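Local coordinates for phytochromobilin synthase (Solanum lycopersicum, PDB 6KME), which binds biliverdin IX alpha and probably reduces it to phytochromobilin, the phytochrome chromophore precursor, with electrons from ferredoxin, at residues S51-Q56 / I81-S86; T69-L74 / R247-D252. The protein carries 1 engineered substitution. All coordinates share one frame; numbering follows the deposited sequence. Where two conformers were deposited one is given.

Interaction 1: S51-Q56 / I81-S86; sequences SPSPLQ and IRLLRS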
loop_
_atom_site.group_PDB
_atom_site.type_symbol
_atom_site.label_atom_id
_atom_site.label_comp_id
_atom_site.label_asym_id
_atom_site.label_seq_id
_atom_site.Cartn_x
_atom_site.Cartn_y
_atom_site.Cartn_z
ATOM N N SER A 51 -8.608 -8.776 -16.109
ATOM C CA SER A 51 -9.349 -8.061 -17.127
ATOM C C SER A 51 -9.087 -6.566 -16.968
ATOM O O SER A 51 -8.718 -6.111 -15.879
ATOM C CB SER A 51 -10.855 -8.359 -17.044
ATOM O OG SER A 51 -11.381 -8.049 -15.769
ATOM N N PRO A 52 -9.226 -5.783 -18.034
ATOM C CA PRO A 52 -8.941 -4.347 -17.918
ATOM C C PRO A 52 -9.928 -3.662 -16.983
ATOM O O PRO A 52 -11.129 -3.942 -17.006
ATOM C CB PRO A 52 -9.089 -3.845 -19.360
ATOM C CG PRO A 52 -10.012 -4.823 -20.006
ATOM C CD PRO A 52 -9.711 -6.148 -19.379
ATOM N N SER A 53 -9.409 -2.769 -16.131
ATOM C CA SER A 53 -10.304 -1.908 -15.372
ATOM C C SER A 53 -10.857 -0.798 -16.262
ATOM O O SER A 53 -10.159 -0.308 -17.153
ATOM C CB SER A 53 -9.569 -1.279 -14.181
ATOM O OG SER A 53 -10.288 -0.173 -13.648
ATOM N N PRO A 54 -12.104 -0.370 -16.026
ATOM C CA PRO A 54 -12.605 0.838 -16.703
ATOM C C PRO A 54 -11.753 2.067 -16.440
ATOM O O PRO A 54 -11.819 3.028 -17.211
ATOM C CB PRO A 54 -14.016 1.012 -16.122
ATOM C CG PRO A 54 -14.343 -0.289 -15.462
ATOM C CD PRO A 54 -13.060 -0.888 -15.033
ATOM N N LEU A 55 -10.955 2.072 -15.375
ATOM C CA LEU A 55 -10.097 3.224 -15.112
ATOM C C LEU A 55 -9.057 3.434 -16.209
ATOM O O LEU A 55 -8.556 4.551 -16.356
ATOM C CB LEU A 55 -9.408 3.066 -13.752
ATOM C CG LEU A 55 -10.316 3.179 -12.524
ATOM C CD1 LEU A 55 -9.581 2.757 -11.236
ATOM C CD2 LEU A 55 -10.852 4.597 -12.404
ATOM N N GLN A 56 -8.742 2.395 -16.995
ATOM C CA GLN A 56 -7.702 2.557 -18.004
ATOM C C GLN A 56 -8.074 3.603 -19.050
ATOM O O GLN A 56 -7.173 4.164 -19.685
ATOM C CB GLN A 56 -7.389 1.211 -18.675
ATOM C CG GLN A 56 -6.010 1.153 -19.362
ATOM C CD GLN A 56 -4.830 1.138 -18.385
ATOM O OE1 GLN A 56 -4.617 0.161 -17.665
ATOM N NE2 GLN A 56 -4.051 2.217 -18.374
ATOM N N ILE A 81 -10.307 -9.787 -7.217
ATOM C CA ILE A 81 -9.573 -8.532 -7.069
ATOM C C ILE A 81 -10.463 -7.408 -7.577
ATOM O O ILE A 81 -10.777 -7.341 -8.773
ATOM C CB ILE A 81 -8.240 -8.570 -7.821
ATOM C CG1 ILE A 81 -7.411 -9.761 -7.332
ATOM C CG2 ILE A 81 -7.461 -7.252 -7.640
ATOM C CD1 ILE A 81 -6.195 -10.031 -8.170
ATOM N N ARG A 82 -10.886 -6.528 -6.665
ATOM C CA ARG A 82 -11.629 -5.338 -7.074
ATOM C C ARG A 82 -10.782 -4.432 -7.967
ATOM O O ARG A 82 -11.274 -3.894 -8.968
ATOM C CB ARG A 82 -12.112 -4.576 -5.832
ATOM C CG ARG A 82 -13.035 -3.399 -6.125
ATOM C CD ARG A 82 -13.463 -2.681 -4.865
ATOM N NE ARG A 82 -12.337 -2.017 -4.184
ATOM C CZ ARG A 82 -11.802 -0.859 -4.553
ATOM N NH1 ARG A 82 -12.278 -0.215 -5.612
ATOM N NH2 ARG A 82 -10.787 -0.338 -3.859
ATOM N N LEU A 83 -9.510 -4.251 -7.627
ATOM C CA LEU A 83 -8.666 -3.309 -8.362
ATOM C C LEU A 83 -7.207 -3.666 -8.148
ATOM O O LEU A 83 -6.740 -3.719 -7.006
ATOM C CB LEU A 83 -8.927 -1.862 -7.923
ATOM C CG LEU A 83 -8.008 -0.849 -8.612
ATOM C CD1 LEU A 83 -8.126 -0.930 -10.156
ATOM C CD2 LEU A 83 -8.292 0.567 -8.112
ATOM N N LEU A 84 -6.496 -3.912 -9.236
ATOM C CA LEU A 84 -5.046 -4.007 -9.232
ATOM C C LEU A 84 -4.543 -2.827 -10.047
ATOM O O LEU A 84 -4.880 -2.710 -11.228
ATOM C CB LEU A 84 -4.574 -5.324 -9.848
ATOM C CG LEU A 84 -3.075 -5.615 -9.905
ATOM C CD1 LEU A 84 -2.554 -5.810 -8.509
ATOM C CD2 LEU A 84 -2.813 -6.882 -10.746
ATOM N N ARG A 85 -3.755 -1.944 -9.425
ATOM C CA ARG A 85 -3.381 -0.717 -10.117
ATOM C C ARG A 85 -1.947 -0.325 -9.778
ATOM O O ARG A 85 -1.444 -0.583 -8.676
ATOM C CB ARG A 85 -4.378 0.421 -9.806
ATOM C CG ARG A 85 -4.001 1.371 -8.664
ATOM C CD ARG A 85 -4.092 0.703 -7.299
ATOM N NE ARG A 85 -3.849 1.630 -6.176
ATOM C CZ ARG A 85 -2.644 1.986 -5.730
ATOM N NH1 ARG A 85 -1.558 1.527 -6.329
ATOM N NH2 ARG A 85 -2.527 2.805 -4.683
ATOM N N SER A 86 -1.281 0.276 -10.763
ATOM C CA SER A 86 0.088 0.734 -10.595
ATOM C C SER A 86 0.232 2.163 -11.100
ATOM O O SER A 86 -0.386 2.560 -12.098
ATOM C CB SER A 86 1.083 -0.168 -11.332
ATOM O OG SER A 86 0.884 -0.096 -12.728
#
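S53 and L55, which form an ST turn where strand 51-63 is interrupted, pack against L83 of strand 81-91, in the large antiparallel sheet. The two ranges are not neighbours in that sheet: strand 69-77 runs between them, pairing its S75 with S53 and its F76 with L84. At S53 the hydroxyl lies anti to the backbone N (chi1 164°), which points OG forward to L55 N, where it accepts at 2.9 Å with an N-H...O angle of 161°. The backbone adds a second closure, Q56 N to S53 O. Serine suits this buried place, being short enough to fit and polar enough to receive the amide. With an alanine here, L55 N would probably lose its side-chain acceptor, leaving the turn less firmly fixed and the spot beside L83 CD1 less filled. L83 belongs to a classic beta bulge, where it and R82 both face F103; its CG also stands anti to N (chi1 177°), swinging the isobutyl end toward L55. N264 packs on both leucines. The two side chains cross at about a right angle, and L55 CD1 rests against both branches of L83, 4.0 Å from CD2.

Interaction 2: T69-L74 / R247-D252; sequences TELQML and RLIGED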
loop_
_atom_site.group_PDB
_atom_site.type_symbol
_atom_site.label_atom_id
_atom_site.label_comp_id
_atom_site.label_asym_id
_atom_site.label_seq_id
_atom_site.Cartn_x
_atom_site.Cartn_y
_atom_site.Cartn_z
ATOM N N THR A 69 8.523 14.997 -16.546
ATOM C CA THR A 69 8.289 13.748 -15.833
ATOM C C THR A 69 6.989 13.116 -16.308
ATOM O O THR A 69 5.974 13.801 -16.461
ATOM C CB THR A 69 8.242 13.977 -14.312
ATOM O OG1 THR A 69 9.447 14.628 -13.891
ATOM C CG2 THR A 69 8.130 12.652 -13.588
ATOM N N GLU A 70 7.013 11.809 -16.540
ATOM C CA GLU A 70 5.832 11.095 -17.001
ATOM C C GLU A 70 5.321 10.183 -15.897
ATOM O O GLU A 70 6.101 9.471 -15.253
ATOM C CB GLU A 70 6.129 10.289 -18.267
ATOM C CG GLU A 70 4.890 9.625 -18.852
ATOM C CD GLU A 70 5.230 8.602 -19.923
ATOM O OE1 GLU A 70 6.406 8.542 -20.344
ATOM O OE2 GLU A 70 4.318 7.852 -20.333
ATOM N N LEU A 71 4.014 10.225 -15.672
ATOM C CA LEU A 71 3.341 9.312 -14.763
ATOM C C LEU A 71 2.628 8.277 -15.622
ATOM O O LEU A 71 1.856 8.641 -16.516
ATOM C CB LEU A 71 2.349 10.054 -13.863
ATOM C CG LEU A 71 2.852 11.059 -12.806
ATOM C CD1 LEU A 71 3.562 12.275 -13.407
ATOM C CD2 LEU A 71 1.668 11.504 -11.961
ATOM N N GLN A 72 2.913 7.003 -15.384
ATOM C CA GLN A 72 2.313 5.912 -16.143
ATOM C C GLN A 72 1.407 5.108 -15.223
ATOM O O GLN A 72 1.824 4.707 -14.128
ATOM C CB GLN A 72 3.383 5.008 -16.754
ATOM C CG GLN A 72 4.403 5.739 -17.601
ATOM C CD GLN A 72 5.800 5.168 -17.429
ATOM O OE1 GLN A 72 6.106 4.086 -17.934
ATOM N NE2 GLN A 72 6.652 5.888 -16.700
ATOM N N MET A 73 0.168 4.878 -15.664
ATOM C CA MET A 73 -0.826 4.222 -14.825
ATOM C C MET A 73 -1.451 3.034 -15.543
ATOM O O MET A 73 -1.781 3.109 -16.733
ATOM C CB MET A 73 -1.907 5.213 -14.397
ATOM C CG MET A 73 -1.363 6.280 -13.465
ATOM S SD MET A 73 -2.420 7.710 -13.283
ATOM C CE MET A 73 -2.135 8.571 -14.836
ATOM N N LEU A 74 -1.623 1.941 -14.802
ATOM C CA LEU A 74 -2.235 0.722 -15.316
ATOM C C LEU A 74 -3.272 0.241 -14.313
ATOM O O LEU A 74 -3.119 0.451 -13.113
ATOM C CB LEU A 74 -1.194 -0.367 -15.541
ATOM C CG LEU A 74 -0.065 -0.114 -16.528
ATOM C CD1 LEU A 74 1.001 -1.165 -16.296
ATOM C CD2 LEU A 74 -0.595 -0.191 -17.961
ATOM N N ARG A 247 3.205 18.565 -6.524
ATOM C CA ARG A 247 4.247 19.336 -7.199
ATOM C C ARG A 247 4.333 18.978 -8.679
ATOM O O ARG A 247 4.599 19.843 -9.522
ATOM C CB ARG A 247 5.596 19.104 -6.512
ATOM C CG ARG A 247 6.796 19.453 -7.385
ATOM C CD ARG A 247 8.096 19.567 -6.601
ATOM N NE ARG A 247 8.455 18.344 -5.885
ATOM C CZ ARG A 247 8.908 17.238 -6.466
ATOM N NH1 ARG A 247 9.045 17.181 -7.784
ATOM N NH2 ARG A 247 9.219 16.188 -5.723
ATOM N N LEU A 248 4.108 17.702 -9.019
ATOM C CA LEU A 248 4.272 17.270 -10.408
ATOM C C LEU A 248 3.118 17.743 -11.289
ATOM O O LEU A 248 3.345 18.345 -12.346
ATOM C CB LEU A 248 4.404 15.746 -10.475
ATOM C CG LEU A 248 5.708 15.147 -9.926
ATOM C CD1 LEU A 248 5.602 13.625 -9.901
ATOM C CD2 LEU A 248 6.883 15.573 -10.771
ATOM N N ILE A 249 1.871 17.480 -10.881
ATOM C CA ILE A 249 0.735 17.708 -11.770
ATOM C C ILE A 249 -0.262 18.725 -11.218
ATOM O O ILE A 249 -1.315 18.954 -11.833
ATOM C CB ILE A 249 0.025 16.384 -12.112
ATOM C CG1 ILE A 249 -0.483 15.673 -10.844
ATOM C CG2 ILE A 249 0.940 15.483 -12.942
ATOM C CD1 ILE A 249 -1.358 14.397 -11.181
ATOM N N GLY A 250 0.052 19.366 -10.093
ATOM C CA GLY A 250 -0.812 20.386 -9.527
ATOM C C GLY A 250 -1.841 19.793 -8.578
ATOM O O GLY A 250 -2.136 18.602 -8.598
ATOM N N GLU A 251 -2.394 20.651 -7.720
ATOM C CA GLU A 251 -3.266 20.155 -6.653
ATOM C C GLU A 251 -4.535 19.501 -7.197
ATOM O O GLU A 251 -4.957 18.452 -6.701
ATOM C CB GLU A 251 -3.635 21.287 -5.691
ATOM C CG GLU A 251 -4.754 20.877 -4.741
ATOM C CD GLU A 251 -4.765 21.652 -3.436
ATOM O OE1 GLU A 251 -4.058 21.234 -2.490
ATOM O OE2 GLU A 251 -5.488 22.669 -3.356
ATOM N N ASP A 252 -5.170 20.114 -8.199
ATOM C CA ASP A 252 -6.456 19.610 -8.682
ATOM C C ASP A 252 -6.335 18.209 -9.281
ATOM O O ASP A 252 -7.088 17.302 -8.912
ATOM C CB ASP A 252 -7.045 20.577 -9.709
ATOM C CG ASP A 252 -8.413 20.131 -10.196
ATOM O OD1 ASP A 252 -9.390 20.278 -9.427
ATOM O OD2 ASP A 252 -8.511 19.623 -11.336
#
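L71 reaches from strand 69-77 to L248 and I249 at the end of helix 242-249, joining the large antiparallel sheet to a helix packed against one of its faces. The bilin reductase fold places its substrate between such layers, and here the side chain of L248 comes within about 6 Å of the bound biliverdin. The compact part consists largely of methyl groups. L71 CD2 lies 4.2 Å from I249 CG2, with CD1 equally near the same methyl, so the leucine fork straddles one branch of the isoleucine. In I249, CG1 lies between the backbone N and the carbonyl carbon (chi1 59°), which leaves CG2 facing the leucine. L71 CD1 also approaches L248 CD1, at 4.3 Å. Two residues back along the strand, T69 CB and OG1 both lie 4.1 Å from L248 CD2, the two side chains crossing at about a right angle. Threonine is a good fit, since its branched carbon suits a strand, and the leucine touches both that carbon and the hydroxyl; M95 and I89 also touch it.

The loose side is the helix surface. R247, E251 and D252 are exposed and stay clear of the strand, as charged groups suit a solvent-facing surface. G250 ends one helix and caps the next; at its backbone angles, with phi positive at 89°, a CB would jam against the carbonyl O of I249, which calls for glycine.

Backbone pairing of L248 with M65, and the bond from T69 N to S64 OG, tie both ranges to residues 64-65 and probably help position them. With methyls alone meeting L71, and one hydroxyl beside L248, the contact itself depends on fit and exclusion of water and carries no directional bond.

Read from the N terminus, the four ranges come in the order 51-56, 69-74, 81-86, 247-252, so the two contacts cross. Interaction 1 closes a short loop of 24 residues that includes strand 69-77, on which 69-74 lies. Interaction 2 closes a far longer one of 172 residues, which leaves the second strand from the edge, passes through the rest of the sheet and several helices, and comes back to that strand. They meet directly on the middle strand, where Q56 NE2 is probably hydrogen-bonded to M73 O at 2.9 Å and S86 N to L74 O at 3.0 Å. Interaction 1 bridges the first and third strands over strand 69-77, while interaction 2 fastens that strand to the helical layer.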